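Local coordinates for protein yojF (Bacillus subtilis, PDB 1NJH), which is of unknown function, belongs to the DUF1806 family and is built largely from beta-strands, with two copies that may pair as a dimer, at the interface of chains A and B. Sequence-based numbering; all coordinates share one arbitrary frame. Chains: chain A/B, protein yojF.

The interface of chains A and B. Residues chain A 28, 30, 82, 106, 108; chain B 30, 47-48.
B:Val47 and B:Ala48, neighbours on strand 45-51, lie against a face of chain A built from strands 24-32, 78-84 and 106-113, and illustrate how one strand can meet a partner through backbone and side chain alike. A main-chain hydrogen bond crosses here: the amide N of A:Glu82 donates to the carbonyl O of B:Val47 over 2.9 Å. The bond is nearly straight, 166° at the hydrogen, and the donor lies in the carbonyl plane. Since no side-chain group takes part, this link probably asks little of the side chains at these positions.

Apolar packing surrounds this bond. B:Val47 spreads its two methyls over different partners, its CG1 anti to the backbone N (chi1 173°). B:Val47 CG2 meets CD1 of A:Leu106 tip to tip at 3.6 Å. CG1 of B:Val47 rests 3.6 Å from A:Thr30 CG2. A:Ile108 slides past the valine in the opposite direction, bringing A:Ile108 CD1 4.0 Å from B:Val47 CG1 and closer still to the carbonyl O of B:Val47. A:Thr30 CG2 and B:Ala48 CB stand 3.2 Å apart, tighter than usual for two methyls. A:Leu28 CG adds a looser contact, 4.2 Å from B:Ala48 CB.

A:Thr30 and B:Thr30 pass each other in opposite senses near the two-fold axis. With chi1 at 54° in both, each hydroxyl sits between its own backbone N and carbonyl carbon. A:Thr30 OG1 lies 3.5 Å from B:Thr30 OG1, a weak hydrogen bond of undecided direction. B:Thr30 OG1 also receives a weak bond from the backbone N of B:Ala48. A serine in place of A:Thr30 would probably leave a gap beside B:Val47 CG1 and B:Ala48 CB, where its missing methyl had packed.

Repeated with the chains exchanged, this patch helps join the two copies in the deposited assembly and plausibly supports a dimer; the structure alone does not show whether that pairing serves the protein's activity.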
loop_
_atom_site.group_PDB
_atom_site.type_symbol
_atom_site.label_atom_id
_atom_site.label_comp_id
_atom_site.label_asym_id
_atom_site.label_seq_id
_atom_site.Cartn_x
_atom_site.Cartn_y
_atom_site.Cartn_z
ATOM N N LEU A 28 -0.553 5.515 -1.834
ATOM C CA LEU A 28 -1.550 4.742 -1.092
ATOM C C LEU A 28 -1.034 4.679 0.323
ATOM O O LEU A 28 0.055 4.162 0.569
ATOM C CB LEU A 28 -1.683 3.332 -1.660
ATOM C CG LEU A 28 -2.661 2.420 -0.907
ATOM C CD1 LEU A 28 -4.073 2.992 -0.961
ATOM C CD2 LEU A 28 -2.604 1.022 -1.509
ATOM N N THR A 30 -2.224 4.410 4.741
ATOM C CA THR A 30 -3.199 4.161 5.804
ATOM C C THR A 30 -2.560 4.634 7.104
ATOM O O THR A 30 -1.391 4.366 7.366
ATOM C CB THR A 30 -3.592 2.651 5.940
ATOM O OG1 THR A 30 -2.424 1.839 6.095
ATOM C CG2 THR A 30 -4.341 2.196 4.718
ATOM N N GLU A 82 -10.350 0.644 0.546
ATOM C CA GLU A 82 -11.732 0.670 1.045
ATOM C C GLU A 82 -11.875 1.781 2.085
ATOM O O GLU A 82 -10.909 2.129 2.759
ATOM C CB GLU A 82 -12.080 -0.676 1.688
ATOM C CG GLU A 82 -13.295 -0.666 2.628
ATOM C CD GLU A 82 -14.622 -0.511 1.901
ATOM O OE1 GLU A 82 -14.974 0.625 1.503
ATOM O OE2 GLU A 82 -15.312 -1.538 1.720
ATOM N N LEU A 106 -9.230 5.561 11.921
ATOM C CA LEU A 106 -8.538 4.979 10.782
ATOM C C LEU A 106 -8.678 5.937 9.608
ATOM O O LEU A 106 -9.743 6.505 9.386
ATOM C CB LEU A 106 -9.155 3.631 10.420
ATOM C CG LEU A 106 -8.227 2.528 9.895
ATOM C CD1 LEU A 106 -9.092 1.439 9.274
ATOM C CD2 LEU A 106 -7.248 3.071 8.866
ATOM N N ILE A 108 -7.433 6.725 5.350
ATOM C CA ILE A 108 -6.876 6.172 4.134
ATOM C C ILE A 108 -6.814 7.216 3.044
ATOM O O ILE A 108 -7.635 8.136 2.985
ATOM C CB ILE A 108 -7.697 4.968 3.649
ATOM C CG1 ILE A 108 -7.056 4.386 2.388
ATOM C CG2 ILE A 108 -9.152 5.394 3.406
ATOM C CD1 ILE A 108 -7.496 2.989 2.084
ATOM N N THR B 30 -3.117 -3.840 4.734
ATOM C CA THR B 30 -3.505 -3.447 6.089
ATOM C C THR B 30 -4.970 -3.832 6.254
ATOM O O THR B 30 -5.786 -3.601 5.367
ATOM C CB THR B 30 -3.339 -1.912 6.357
ATOM O OG1 THR B 30 -4.036 -1.150 5.366
ATOM C CG2 THR B 30 -1.884 -1.532 6.326
ATOM N N VAL B 47 -8.304 -2.882 4.337
ATOM C CA VAL B 47 -8.350 -1.424 4.266
ATOM C C VAL B 47 -7.588 -0.938 3.027
ATOM O O VAL B 47 -8.153 -0.265 2.165
ATOM C CB VAL B 47 -7.729 -0.786 5.546
ATOM C CG1 VAL B 47 -7.607 0.735 5.398
ATOM C CG2 VAL B 47 -8.595 -1.128 6.754
ATOM N N ALA B 48 -6.307 -1.274 2.952
ATOM C CA ALA B 48 -5.469 -0.881 1.819
ATOM C C ALA B 48 -4.757 -2.129 1.358
ATOM O O ALA B 48 -4.318 -2.944 2.172
ATOM C CB ALA B 48 -4.450 0.179 2.227
#